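PDB 6MKB: tumor necrosis factor ligand superfamily member 9 from Mus musculus, which acts as a cell-surface cytokine of the tumor necrosis factor family that binds the receptor TNFRSF9 (4-1BB) and drives proliferation of activated T cells. Local coordinates for residues F10-A15 with T156-L161; E47-L52 with G128-V133; G58-F63 with L161-P166; S84-A89 with N98-V103; V93-N98 with Q121-K126. One frame throughout, in Å; residues are numbered along the deposited sequence.

Contact 1 (F10-A15 with T156-L161)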
# COMPACT_ATOMS: atom_id res chain seq x y z
N PHE B 10 -7.26 -8.71 12.21
CA PHE B 10 -6.19 -8.51 11.23
C PHE B 10 -5.75 -9.82 10.61
O PHE B 10 -5.67 -10.84 11.30
CB PHE B 10 -4.97 -7.80 11.90
CG PHE B 10 -3.76 -7.55 11.01
CD1 PHE B 10 -3.73 -6.46 10.15
CD2 PHE B 10 -2.66 -8.40 11.05
CE1 PHE B 10 -2.62 -6.24 9.32
CE2 PHE B 10 -1.55 -8.17 10.23
CZ PHE B 10 -1.54 -7.09 9.38
N ALA B 11 -5.40 -9.78 9.33
CA ALA B 11 -4.85 -10.90 8.57
C ALA B 11 -3.82 -10.41 7.56
O ALA B 11 -4.00 -9.35 6.97
CB ALA B 11 -5.95 -11.67 7.87
N LYS B 12 -2.74 -11.17 7.38
CA LYS B 12 -1.70 -10.93 6.38
C LYS B 12 -1.22 -12.27 5.88
O LYS B 12 -0.44 -12.94 6.56
CB LYS B 12 -0.52 -10.06 6.91
CG LYS B 12 0.39 -9.60 5.77
CD LYS B 12 1.66 -8.86 6.24
CE LYS B 12 2.64 -8.84 5.09
NZ LYS B 12 3.81 -7.99 5.37
N LEU B 13 -1.75 -12.69 4.73
CA LEU B 13 -1.44 -13.96 4.07
C LEU B 13 -0.27 -13.75 3.14
O LEU B 13 -0.12 -12.66 2.62
CB LEU B 13 -2.66 -14.52 3.30
CG LEU B 13 -3.96 -14.66 4.10
CD1 LEU B 13 -5.07 -15.15 3.23
CD2 LEU B 13 -3.80 -15.56 5.28
N LEU B 14 0.56 -14.78 2.95
CA LEU B 14 1.74 -14.73 2.08
C LEU B 14 1.55 -15.72 0.97
O LEU B 14 1.17 -16.86 1.21
CB LEU B 14 3.05 -14.99 2.87
CG LEU B 14 3.32 -14.13 4.12
CD1 LEU B 14 4.63 -14.52 4.75
CD2 LEU B 14 3.34 -12.63 3.80
N ALA B 15 1.72 -15.26 -0.27
CA ALA B 15 1.44 -16.06 -1.45
C ALA B 15 2.37 -17.26 -1.59
O ALA B 15 3.58 -17.14 -1.41
CB ALA B 15 1.53 -15.19 -2.70
N THR B 156 8.00 -12.22 -0.92
CA THR B 156 6.66 -12.75 -0.93
C THR B 156 5.55 -11.71 -1.05
O THR B 156 5.45 -10.79 -0.24
CB THR B 156 6.41 -13.62 0.30
OG1 THR B 156 7.67 -14.03 0.82
CG2 THR B 156 5.56 -14.82 -0.01
N THR B 157 4.68 -11.92 -2.04
CA THR B 157 3.46 -11.19 -2.31
C THR B 157 2.51 -11.46 -1.11
O THR B 157 2.50 -12.56 -0.54
CB THR B 157 2.93 -11.68 -3.68
OG1 THR B 157 3.81 -11.20 -4.70
CG2 THR B 157 1.46 -11.28 -3.96
N SER B 158 1.79 -10.44 -0.68
CA SER B 158 0.91 -10.55 0.46
C SER B 158 -0.47 -9.97 0.18
O SER B 158 -0.68 -9.15 -0.73
CB SER B 158 1.52 -9.88 1.68
OG SER B 158 1.70 -8.48 1.45
N PHE B 159 -1.43 -10.44 0.95
CA PHE B 159 -2.80 -10.00 0.92
C PHE B 159 -3.33 -10.08 2.33
O PHE B 159 -3.01 -11.01 3.07
CB PHE B 159 -3.60 -10.86 -0.07
CG PHE B 159 -5.08 -11.09 0.16
CD1 PHE B 159 -5.97 -10.02 0.17
CD2 PHE B 159 -5.59 -12.38 0.24
CE1 PHE B 159 -7.35 -10.24 0.36
CE2 PHE B 159 -6.96 -12.60 0.38
CZ PHE B 159 -7.83 -11.53 0.45
N GLY B 160 -4.10 -9.07 2.71
CA GLY B 160 -4.73 -9.03 4.02
C GLY B 160 -5.75 -7.93 4.19
O GLY B 160 -6.14 -7.27 3.22
N LEU B 161 -6.20 -7.75 5.43
CA LEU B 161 -7.20 -6.75 5.83
C LEU B 161 -7.21 -6.60 7.32
O LEU B 161 -6.60 -7.40 8.05
CB LEU B 161 -8.65 -7.05 5.33
CG LEU B 161 -9.20 -8.51 5.29
CD1 LEU B 161 -9.16 -9.18 6.62
CD2 LEU B 161 -10.62 -8.51 4.87
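Strand 10-15 runs antiparallel to the stretch 156-161. Ala11 and Leu161 exchange two backbone hydrogen bonds, and so do Leu13 and Phe159. In the second pair Leu13 N lies 2.7 Å from Phe159 O, met nearly along the C=O axis. One more hydrogen bond follows, from Ala15 N to Thr157 O at 2.8 Å and almost straight. Leu13 can be followed outward. Its CB rests 3.5 Å from Phe159 O. CG, beside the backbone N and anti to the carbonyl carbon (chi1 -53°), is 3.9 Å from Phe159 O. CD1 then reaches Phe159 CD2 at 4.1 Å, the two side chains lying abreast. Both point into the core of the TNF jelly-roll sandwich, where the Trp28 ring meets that of Phe159. The other face carries Lys12, Leu14 and Ser158. The extended Lys12 chain passes Ser158, with CE 3.7 Å from Ser158 CB. On the same face Leu14 CD2 touches Ser158 CB at 3.9 Å. Lys12 packs on Leu122 of the second subunit and Phe10 on its Val164.

Contact 2 (E47-L52 with G128-V133)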
# COMPACT_ATOMS: atom_id res chain seq x y z
N GLU B 47 -8.53 -23.21 2.08
CA GLU B 47 -7.54 -23.69 1.10
C GLU B 47 -8.15 -24.11 -0.25
O GLU B 47 -7.59 -23.79 -1.30
CB GLU B 47 -6.73 -24.87 1.69
CG GLU B 47 -5.31 -24.91 1.15
CD GLU B 47 -4.44 -26.11 1.47
OE1 GLU B 47 -4.71 -26.79 2.49
OE2 GLU B 47 -3.48 -26.36 0.71
N ASP B 48 -9.28 -24.82 -0.21
CA ASP B 48 -10.02 -25.34 -1.36
C ASP B 48 -10.53 -24.21 -2.27
O ASP B 48 -10.31 -24.24 -3.49
CB ASP B 48 -11.18 -26.24 -0.90
CG ASP B 48 -12.05 -25.68 0.23
OD1 ASP B 48 -11.51 -25.46 1.35
OD2 ASP B 48 -13.27 -25.48 0.00
N LYS B 49 -11.19 -23.19 -1.67
CA LYS B 49 -11.76 -22.05 -2.40
C LYS B 49 -10.74 -20.94 -2.63
O LYS B 49 -11.00 -20.05 -3.46
CB LYS B 49 -12.98 -21.49 -1.63
CG LYS B 49 -14.08 -22.51 -1.31
CD LYS B 49 -14.97 -22.87 -2.53
CE LYS B 49 -15.19 -24.37 -2.69
NZ LYS B 49 -16.05 -24.96 -1.62
N LYS B 50 -9.58 -21.00 -1.91
CA LYS B 50 -8.47 -20.03 -1.92
C LYS B 50 -9.01 -18.65 -1.46
O LYS B 50 -8.54 -17.59 -1.91
CB LYS B 50 -7.75 -19.97 -3.29
CG LYS B 50 -7.36 -21.33 -3.86
CD LYS B 50 -6.87 -21.24 -5.30
CE LYS B 50 -7.33 -22.38 -6.17
NZ LYS B 50 -6.87 -23.71 -5.66
N GLU B 51 -9.99 -18.70 -0.53
CA GLU B 51 -10.68 -17.51 -0.03
C GLU B 51 -10.49 -17.23 1.45
O GLU B 51 -10.50 -18.14 2.29
CB GLU B 51 -12.19 -17.62 -0.28
CG GLU B 51 -12.58 -17.43 -1.73
CD GLU B 51 -13.99 -17.82 -2.08
OE1 GLU B 51 -14.67 -18.47 -1.24
OE2 GLU B 51 -14.43 -17.49 -3.19
N LEU B 52 -10.36 -15.94 1.74
CA LEU B 52 -10.31 -15.37 3.06
C LEU B 52 -11.76 -15.05 3.42
O LEU B 52 -12.43 -14.36 2.65
CB LEU B 52 -9.41 -14.12 3.05
CG LEU B 52 -9.17 -13.37 4.37
CD1 LEU B 52 -8.61 -14.25 5.42
CD2 LEU B 52 -8.12 -12.25 4.14
N GLY B 128 -19.62 -13.04 6.54
CA GLY B 128 -19.41 -14.19 5.66
C GLY B 128 -18.81 -13.81 4.33
O GLY B 128 -18.83 -14.62 3.39
N HIS B 129 -18.26 -12.58 4.23
CA HIS B 129 -17.65 -12.05 3.02
C HIS B 129 -16.43 -12.90 2.64
O HIS B 129 -15.62 -13.24 3.50
CB HIS B 129 -17.26 -10.57 3.18
CG HIS B 129 -17.66 -9.72 2.01
ND1 HIS B 129 -17.09 -9.90 0.77
CD2 HIS B 129 -18.54 -8.70 1.94
CE1 HIS B 129 -17.64 -8.99 -0.02
NE2 HIS B 129 -18.53 -8.26 0.64
N ARG B 130 -16.35 -13.28 1.37
CA ARG B 130 -15.29 -14.13 0.84
C ARG B 130 -14.47 -13.31 -0.13
O ARG B 130 -15.02 -12.60 -0.99
CB ARG B 130 -15.87 -15.40 0.17
CG ARG B 130 -16.58 -16.27 1.18
CD ARG B 130 -17.35 -17.39 0.56
NE ARG B 130 -17.59 -18.40 1.58
CZ ARG B 130 -16.81 -19.44 1.81
NH1 ARG B 130 -15.75 -19.68 1.04
NH2 ARG B 130 -17.05 -20.24 2.84
N LEU B 131 -13.15 -13.35 0.06
CA LEU B 131 -12.18 -12.58 -0.71
C LEU B 131 -11.07 -13.50 -1.22
O LEU B 131 -10.44 -14.19 -0.43
CB LEU B 131 -11.59 -11.49 0.21
CG LEU B 131 -12.03 -10.02 0.11
CD1 LEU B 131 -13.48 -9.85 -0.09
CD2 LEU B 131 -11.65 -9.27 1.36
N SER B 132 -10.89 -13.56 -2.52
CA SER B 132 -9.83 -14.32 -3.15
C SER B 132 -9.03 -13.33 -4.03
O SER B 132 -9.49 -12.21 -4.26
CB SER B 132 -10.38 -15.51 -3.94
OG SER B 132 -11.06 -15.14 -5.13
N VAL B 133 -7.83 -13.72 -4.48
CA VAL B 133 -7.00 -12.84 -5.30
C VAL B 133 -6.57 -13.57 -6.56
O VAL B 133 -5.97 -14.65 -6.50
CB VAL B 133 -5.76 -12.32 -4.50
CG1 VAL B 133 -4.89 -11.38 -5.35
CG2 VAL B 133 -6.20 -11.64 -3.20
O HOH W 1 -6.76 -16.18 -3.38
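Glu51 and Arg130 cross at about a right angle. Glu51 keeps CG beside its backbone N (chi1 -74°) and runs out extended. Arg130 leaves its strand in the same way and stays extended from CG to NE. The carboxylate and guanidinium planes are 58° apart. Even so, Glu51 OE1 lies in the guanidinium plane, at its edge, and Arg130 NH1 reaches it at 2.8 Å, nearly along the C-O axis. This is a salt bridge through one oxygen and one nitrogen. The aliphatic part of Arg130 also lies against the acid, with Arg130 CD 3.4 Å from Glu51 OE1. Lys49 crosses Arg130 obliquely, its CG 4.0 Å from Arg130 NH1. In the backbone, Leu52 and Leu131 form an antiparallel hydrogen-bonded pair. Leu52 N to Leu131 O is 2.8 Å and nearly straight. Both leucines face the interior of the jelly roll, packing on Phe159. A G1 beta bulge at Lys50 and Glu51, opposite Glu46, precedes this pairing. Beyond it a water bridges the two segments, donating a hydrogen bond to Lys50 O and accepting one from Val133 N, 2.9 Å away. Glu51 OE2 pairs with Lys90, and Arg130 NH2 with Glu46. The acid and the guanidinium are thus each held by two opposite charges, in a chain of alternating sign that probably keeps both ionised.

Contact 3 (G58-F63 with L161-P166)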
# COMPACT_ATOMS: atom_id res chain seq x y z
N GLY B 58 -18.38 -4.72 8.69
CA GLY B 58 -17.79 -3.44 9.00
C GLY B 58 -16.94 -2.88 7.89
O GLY B 58 -16.93 -3.40 6.77
N LEU B 59 -16.22 -1.80 8.21
CA LEU B 59 -15.31 -1.12 7.29
C LEU B 59 -13.92 -1.73 7.48
O LEU B 59 -13.34 -1.64 8.57
CB LEU B 59 -15.32 0.40 7.54
CG LEU B 59 -14.54 1.26 6.54
CD1 LEU B 59 -15.21 1.27 5.15
CD2 LEU B 59 -14.37 2.67 7.08
N TYR B 60 -13.42 -2.39 6.44
CA TYR B 60 -12.12 -3.04 6.48
C TYR B 60 -11.13 -2.33 5.58
O TYR B 60 -11.49 -1.91 4.48
CB TYR B 60 -12.21 -4.53 6.03
CG TYR B 60 -12.84 -5.47 7.03
CD1 TYR B 60 -14.22 -5.56 7.16
CD2 TYR B 60 -12.05 -6.30 7.83
CE1 TYR B 60 -14.81 -6.43 8.09
CE2 TYR B 60 -12.62 -7.18 8.75
CZ TYR B 60 -14.00 -7.23 8.88
OH TYR B 60 -14.58 -8.08 9.80
N TYR B 61 -9.89 -2.22 6.04
CA TYR B 61 -8.79 -1.72 5.24
C TYR B 61 -8.23 -2.95 4.57
O TYR B 61 -7.71 -3.83 5.26
CB TYR B 61 -7.78 -1.00 6.12
CG TYR B 61 -6.54 -0.49 5.42
CD1 TYR B 61 -5.51 -1.35 5.07
CD2 TYR B 61 -6.35 0.87 5.22
CE1 TYR B 61 -4.34 -0.88 4.47
CE2 TYR B 61 -5.17 1.35 4.66
CZ TYR B 61 -4.19 0.47 4.25
OH TYR B 61 -3.03 0.94 3.67
N VAL B 62 -8.44 -3.10 3.25
CA VAL B 62 -7.97 -4.28 2.53
C VAL B 62 -6.72 -3.88 1.78
O VAL B 62 -6.66 -2.77 1.23
CB VAL B 62 -9.06 -4.87 1.60
CG1 VAL B 62 -8.65 -6.25 1.09
CG2 VAL B 62 -10.41 -4.93 2.30
N PHE B 63 -5.68 -4.73 1.81
CA PHE B 63 -4.41 -4.43 1.17
C PHE B 63 -3.90 -5.61 0.36
O PHE B 63 -4.16 -6.77 0.68
CB PHE B 63 -3.35 -3.96 2.19
CG PHE B 63 -2.97 -4.96 3.26
CD1 PHE B 63 -1.94 -5.88 3.05
CD2 PHE B 63 -3.61 -4.95 4.50
CE1 PHE B 63 -1.61 -6.82 4.03
CE2 PHE B 63 -3.25 -5.87 5.49
CZ PHE B 63 -2.25 -6.80 5.26
N LEU B 161 -6.20 -7.75 5.43
CA LEU B 161 -7.20 -6.75 5.83
C LEU B 161 -7.21 -6.60 7.32
O LEU B 161 -6.60 -7.40 8.05
CB LEU B 161 -8.65 -7.05 5.33
CG LEU B 161 -9.20 -8.51 5.29
CD1 LEU B 161 -9.16 -9.18 6.62
CD2 LEU B 161 -10.62 -8.51 4.87
N PHE B 162 -7.87 -5.54 7.77
CA PHE B 162 -8.10 -5.26 9.17
C PHE B 162 -9.39 -4.49 9.37
O PHE B 162 -9.72 -3.63 8.56
CB PHE B 162 -6.92 -4.56 9.84
CG PHE B 162 -6.22 -3.40 9.20
CD1 PHE B 162 -6.66 -2.10 9.40
CD2 PHE B 162 -4.99 -3.59 8.55
CE1 PHE B 162 -5.91 -1.01 8.91
CE2 PHE B 162 -4.25 -2.50 8.06
CZ PHE B 162 -4.70 -1.22 8.27
N LEU B 163 -10.13 -4.82 10.44
CA LEU B 163 -11.37 -4.15 10.78
C LEU B 163 -11.06 -2.79 11.40
O LEU B 163 -10.42 -2.71 12.45
CB LEU B 163 -12.24 -5.01 11.70
CG LEU B 163 -13.60 -4.43 12.16
CD1 LEU B 163 -14.48 -4.04 10.95
CD2 LEU B 163 -14.35 -5.45 13.02
N VAL B 164 -11.53 -1.73 10.73
CA VAL B 164 -11.34 -0.32 11.07
C VAL B 164 -12.57 0.21 11.84
O VAL B 164 -12.44 0.97 12.79
CB VAL B 164 -11.07 0.46 9.74
CG1 VAL B 164 -11.34 1.94 9.87
CG2 VAL B 164 -9.66 0.21 9.23
N LYS B 165 -13.75 -0.18 11.40
CA LYS B 165 -14.98 0.28 12.03
C LYS B 165 -16.05 -0.82 11.98
O LYS B 165 -16.57 -1.11 10.90
CB LYS B 165 -15.46 1.58 11.35
CG LYS B 165 -16.70 2.21 11.95
CD LYS B 165 -17.19 3.44 11.18
CE LYS B 165 -17.33 3.41 9.65
NZ LYS B 165 -18.51 2.66 9.18
N PRO B 166 -16.43 -1.42 13.13
CA PRO B 166 -17.48 -2.45 13.12
C PRO B 166 -18.82 -1.88 12.67
O PRO B 166 -19.07 -0.69 12.78
CB PRO B 166 -17.54 -2.92 14.58
CG PRO B 166 -16.21 -2.51 15.17
CD PRO B 166 -15.91 -1.21 14.50
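A classic beta bulge marks the pairing of segments 58-63 and 161-166. Val164 and Lys165 both face Leu59, and Leu59 O accepts from Val164 N at 2.8 Å and from Lys165 N at 3.2 Å. The first comes nearly along the C=O axis, the second on a lone pair. Leu59 N donates a hydrogen bond to Lys165 O. Further along, Tyr61 and Phe162 form a regular antiparallel hydrogen-bonded pair. The side chains lie side by side; the ring planes are 5° apart but slid so that the rings barely overlap. Phe162 CZ sits over one face of the Tyr61 ring, 3.3 Å from Tyr61 CD1. In return Tyr61 CB lies over a face of the Phe162 ring, a CH-pi contact 3.7 Å from its centroid. Phe162 holds CG in the crowded position between backbone N and carbonyl carbon (chi1 45°), while Tyr61 has CG anti to N (chi1 177°). This aromatic face of the TNF jelly roll lies in the dimer interface: Phe162 stacks on Phe162 of the second subunit, and Tyr61 meets Phe63 of that chain. The opposite face looks into the core. There Leu163 CD1 stands over the Tyr60 ring, 3.9 Å from the centroid, and Leu163 CB is 3.7 Å from Tyr60 CE2. Tyr60 OH is hydrogen-bonded to Ser56 O. On the same face, Leu161 CD2 touches Tyr60 CD2 at 4.0 Å.

Contact 4 (S84-A89 with N98-V103)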
# COMPACT_ATOMS: atom_id res chain seq x y z
N SER B 84 -1.24 -7.81 -12.96
CA SER B 84 -2.28 -7.41 -12.04
C SER B 84 -2.54 -8.41 -10.93
O SER B 84 -2.46 -9.62 -11.14
CB SER B 84 -3.57 -7.26 -12.82
OG SER B 84 -3.99 -5.91 -12.86
N LEU B 85 -2.91 -7.89 -9.74
CA LEU B 85 -3.46 -8.61 -8.58
C LEU B 85 -4.88 -8.11 -8.48
O LEU B 85 -5.09 -6.91 -8.27
CB LEU B 85 -2.69 -8.37 -7.28
CG LEU B 85 -1.31 -9.02 -7.09
CD1 LEU B 85 -0.89 -8.88 -5.65
CD2 LEU B 85 -1.29 -10.51 -7.49
N VAL B 86 -5.86 -8.98 -8.78
CA VAL B 86 -7.26 -8.60 -8.82
C VAL B 86 -7.98 -9.15 -7.59
O VAL B 86 -8.02 -10.36 -7.41
CB VAL B 86 -7.95 -9.07 -10.14
CG1 VAL B 86 -9.41 -8.65 -10.20
CG2 VAL B 86 -7.20 -8.57 -11.38
N LEU B 87 -8.54 -8.25 -6.75
CA LEU B 87 -9.30 -8.64 -5.56
C LEU B 87 -10.66 -9.12 -5.99
O LEU B 87 -11.40 -8.35 -6.56
CB LEU B 87 -9.41 -7.48 -4.54
CG LEU B 87 -10.15 -7.83 -3.20
CD1 LEU B 87 -9.37 -8.82 -2.36
CD2 LEU B 87 -10.42 -6.59 -2.40
N GLN B 88 -10.98 -10.40 -5.74
CA GLN B 88 -12.24 -11.05 -6.11
C GLN B 88 -13.12 -11.20 -4.86
O GLN B 88 -12.82 -12.01 -3.99
CB GLN B 88 -11.95 -12.41 -6.77
CG GLN B 88 -11.05 -12.32 -8.03
CD GLN B 88 -10.42 -13.63 -8.44
OE1 GLN B 88 -10.37 -14.63 -7.69
NE2 GLN B 88 -9.91 -13.66 -9.66
N ALA B 89 -14.17 -10.38 -4.75
CA ALA B 89 -15.07 -10.34 -3.60
C ALA B 89 -16.42 -11.01 -3.89
O ALA B 89 -17.02 -10.79 -4.95
CB ALA B 89 -15.30 -8.91 -3.15
N ASN B 98 -12.99 -3.13 -11.15
CA ASN B 98 -11.55 -2.90 -11.27
C ASN B 98 -10.87 -2.67 -9.88
O ASN B 98 -9.99 -1.80 -9.76
CB ASN B 98 -11.18 -1.78 -12.30
CG ASN B 98 -11.81 -0.42 -12.11
OD1 ASN B 98 -12.78 -0.06 -12.80
ND2 ASN B 98 -11.30 0.36 -11.17
N LEU B 99 -11.21 -3.51 -8.87
CA LEU B 99 -10.53 -3.55 -7.56
C LEU B 99 -9.24 -4.34 -7.82
O LEU B 99 -9.24 -5.58 -7.78
CB LEU B 99 -11.42 -4.23 -6.49
CG LEU B 99 -11.95 -3.40 -5.31
CD1 LEU B 99 -12.66 -2.16 -5.76
CD2 LEU B 99 -12.93 -4.21 -4.51
N ALA B 100 -8.17 -3.64 -8.26
CA ALA B 100 -6.93 -4.31 -8.67
C ALA B 100 -5.68 -3.45 -8.53
O ALA B 100 -5.73 -2.23 -8.65
CB ALA B 100 -7.05 -4.76 -10.12
N LEU B 101 -4.55 -4.14 -8.36
CA LEU B 101 -3.21 -3.58 -8.29
C LEU B 101 -2.56 -3.94 -9.60
O LEU B 101 -2.33 -5.13 -9.84
CB LEU B 101 -2.47 -4.16 -7.05
CG LEU B 101 -0.94 -3.92 -6.90
CD1 LEU B 101 -0.57 -2.44 -7.05
CD2 LEU B 101 -0.45 -4.37 -5.55
N THR B 102 -2.32 -2.95 -10.48
CA THR B 102 -1.72 -3.20 -11.79
C THR B 102 -0.33 -2.56 -11.88
O THR B 102 -0.10 -1.46 -11.38
CB THR B 102 -2.66 -2.73 -12.90
OG1 THR B 102 -3.95 -3.27 -12.65
CG2 THR B 102 -2.22 -3.16 -14.29
N VAL B 103 0.60 -3.29 -12.50
CA VAL B 103 1.97 -2.88 -12.81
C VAL B 103 2.11 -2.89 -14.34
O VAL B 103 1.93 -3.93 -14.97
CB VAL B 103 3.03 -3.76 -12.13
CG1 VAL B 103 4.44 -3.35 -12.54
CG2 VAL B 103 2.87 -3.73 -10.61
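Ser84 and Thr102 meet hydroxyl to hydroxyl. Thr102 OG1 donates to Ser84 OG at 2.6 Å. Thr102 points OG1 away from its carbonyl carbon, beside the backbone N (chi1 -50°). Next along the same face, Val86 CG2 lies 4.0 Å from Ala100 CB. Ala100 CB also sits 3.4 Å from Leu85 O. Ser84 with Thr102 and Val86 with Ala100 are non-hydrogen-bonded antiparallel pairs, so their backbones come close and bring these side chains together. Between them, Leu85 and Leu101 exchange two backbone hydrogen bonds of 2.8 Å, both fairly straight. One more hydrogen bond, from Leu87 N to Leu99 O at 2.9 Å, carries the pairing up to Leu99, the centre of an inverse gamma turn. Leu87 and Leu99 lie abreast, CD2 to CD2 at 4.1 Å. The strands are the two arms of a beta hairpin in the TNF homology domain. Ser84, Val86 and Gln88 lie against Arg136 on strand 129-140, which flanks strand 80-90 on its other edge. Leu85, Leu87 and Leu101 point to the other side, into the sandwich. There they pack on Leu66 and Val62 of strand 58-70, on Trp119 of strand 115-125, and on Thr157 and Phe159 of strand 149-166.

Contact 5 (V93-N98 with Q121-K126)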
# COMPACT_ATOMS: atom_id res chain seq x y z
N VAL B 93 -18.63 -5.72 -3.82
CA VAL B 93 -18.86 -4.53 -2.99
C VAL B 93 -19.36 -3.42 -3.94
O VAL B 93 -19.13 -3.52 -5.14
CB VAL B 93 -17.63 -4.12 -2.12
CG1 VAL B 93 -17.05 -5.32 -1.37
CG2 VAL B 93 -16.56 -3.43 -2.95
N ASP B 94 -20.09 -2.41 -3.42
CA ASP B 94 -20.70 -1.26 -4.15
C ASP B 94 -19.82 -0.68 -5.31
O ASP B 94 -20.37 -0.16 -6.28
CB ASP B 94 -21.04 -0.12 -3.16
CG ASP B 94 -21.98 0.96 -3.69
OD1 ASP B 94 -23.08 0.60 -4.20
OD2 ASP B 94 -21.64 2.16 -3.58
N ASP B 95 -18.48 -0.78 -5.18
CA ASP B 95 -17.51 -0.28 -6.16
C ASP B 95 -16.54 -1.39 -6.68
O ASP B 95 -15.49 -1.05 -7.25
CB ASP B 95 -16.71 0.90 -5.55
CG ASP B 95 -15.61 0.48 -4.58
OD1 ASP B 95 -15.94 -0.00 -3.47
OD2 ASP B 95 -14.41 0.64 -4.93
N PHE B 96 -16.88 -2.70 -6.49
CA PHE B 96 -16.06 -3.82 -6.97
C PHE B 96 -16.25 -3.97 -8.48
O PHE B 96 -17.01 -4.79 -9.01
CB PHE B 96 -16.25 -5.15 -6.19
CG PHE B 96 -15.57 -6.39 -6.75
CD1 PHE B 96 -14.34 -6.30 -7.41
CD2 PHE B 96 -16.13 -7.65 -6.59
CE1 PHE B 96 -13.74 -7.43 -7.97
CE2 PHE B 96 -15.52 -8.79 -7.14
CZ PHE B 96 -14.33 -8.67 -7.82
N ASP B 97 -15.54 -3.08 -9.14
CA ASP B 97 -15.32 -2.86 -10.55
C ASP B 97 -13.91 -2.33 -10.58
O ASP B 97 -13.62 -1.30 -9.96
CB ASP B 97 -16.34 -1.86 -11.10
N ASN B 98 -12.99 -3.13 -11.15
CA ASN B 98 -11.55 -2.90 -11.27
C ASN B 98 -10.87 -2.67 -9.88
O ASN B 98 -9.99 -1.80 -9.76
CB ASN B 98 -11.18 -1.78 -12.30
CG ASN B 98 -11.81 -0.42 -12.11
OD1 ASN B 98 -12.78 -0.06 -12.80
ND2 ASN B 98 -11.30 0.36 -11.17
N GLN B 121 -7.56 -0.30 -0.13
CA GLN B 121 -8.88 0.28 -0.24
C GLN B 121 -9.67 0.01 1.03
O GLN B 121 -9.61 -1.11 1.57
CB GLN B 121 -9.63 -0.27 -1.47
CG GLN B 121 -10.67 0.72 -2.00
CD GLN B 121 -10.35 1.11 -3.41
OE1 GLN B 121 -9.44 1.91 -3.68
NE2 GLN B 121 -11.06 0.51 -4.36
N LEU B 122 -10.43 1.02 1.48
CA LEU B 122 -11.33 0.86 2.61
C LEU B 122 -12.65 0.37 2.03
O LEU B 122 -13.22 1.02 1.16
CB LEU B 122 -11.47 2.19 3.37
CG LEU B 122 -10.31 2.56 4.31
CD1 LEU B 122 -10.30 4.07 4.58
CD2 LEU B 122 -10.37 1.78 5.64
N LEU B 123 -13.08 -0.83 2.43
CA LEU B 123 -14.29 -1.46 1.88
C LEU B 123 -15.29 -1.88 2.94
O LEU B 123 -14.91 -2.40 4.00
CB LEU B 123 -13.90 -2.72 1.05
CG LEU B 123 -13.03 -2.52 -0.21
CD1 LEU B 123 -12.38 -3.82 -0.62
CD2 LEU B 123 -13.84 -1.98 -1.36
N LEU B 124 -16.58 -1.70 2.63
CA LEU B 124 -17.66 -2.18 3.49
C LEU B 124 -17.89 -3.65 3.18
O LEU B 124 -18.25 -4.01 2.06
CB LEU B 124 -18.96 -1.38 3.31
CG LEU B 124 -19.03 0.02 3.90
CD1 LEU B 124 -20.28 0.70 3.43
CD2 LEU B 124 -18.96 -0.01 5.43
N LEU B 125 -17.59 -4.50 4.16
CA LEU B 125 -17.75 -5.95 4.02
C LEU B 125 -18.87 -6.44 4.93
O LEU B 125 -19.17 -5.84 5.97
CB LEU B 125 -16.43 -6.69 4.33
CG LEU B 125 -15.19 -6.33 3.46
CD1 LEU B 125 -14.00 -7.19 3.84
CD2 LEU B 125 -15.46 -6.47 1.96
N LYS B 126 -19.53 -7.52 4.49
CA LYS B 126 -20.66 -8.18 5.14
C LYS B 126 -20.18 -9.38 5.92
O LYS B 126 -19.03 -9.81 5.75
CB LYS B 126 -21.70 -8.61 4.09
CG LYS B 126 -22.14 -7.55 3.09
CD LYS B 126 -23.12 -6.57 3.69
CE LYS B 126 -23.88 -5.77 2.68
NZ LYS B 126 -25.00 -5.03 3.33
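Residues 93-96 form a type I beta turn, closed by Phe96 N to Val93 O at 2.7 Å, and an inverse gamma turn centred on Phe96 overlaps its end. Strand 121-125 passes beside this loop, and the two meet mainly through side chains. Val93 carries the apolar part. Its CG2, in the crowded position between backbone N and carbonyl carbon, touches Leu123 CD2 at 3.5 Å, the two side chains crossing at about a right angle. Its CG1 lies beside the backbone N and meets two partners. Leu125 CD2 is 3.9 Å from CG1 of Val93, and Leu124 O is equally near. The loop joins strands 80-90 and 100-105, so the contact packs the hairpin loop against strand 115-125 of the jelly roll. Leu99 touches Val93, Gln121 and Leu123. Asp95, from the turn, comes at Leu123 from another direction. Its OD1 lies 3.6 Å from Leu123 CD2, so this one methyl meets both Val93 and the carboxylate. Asp95 and Gln121 meet tip to tip, with OD2 of Asp95 3.4 Å from NE2 of Gln121 and their flat ends turned 45° apart. The Gln121 chain leaves with CG anti to N and bends at chi2.

All five contacts lie within one TNF homology domain and its antiparallel jelly-roll strands. Contacts 1 and 3 share Leu161 and follow strand 149-166, which lies between 10-15 and 58-70 in the sheet; their centres are about 14 Å apart. Strand 58-70 continues the sheet to 115-125, so contact 5 lies about 11 Å from contact 3. Contacts 2 and 4 are joined by the pairing of strands 80-90 and 129-140, about 15 Å between centres. Along the chain, contacts 2, 4 and 5 fall between the two segments of contact 1. Phe159, Leu161, Leu131 and Leu87 tie contacts 1 to 4 together in the core, while contacts 1 and 3 also reach the second subunit of the dimer.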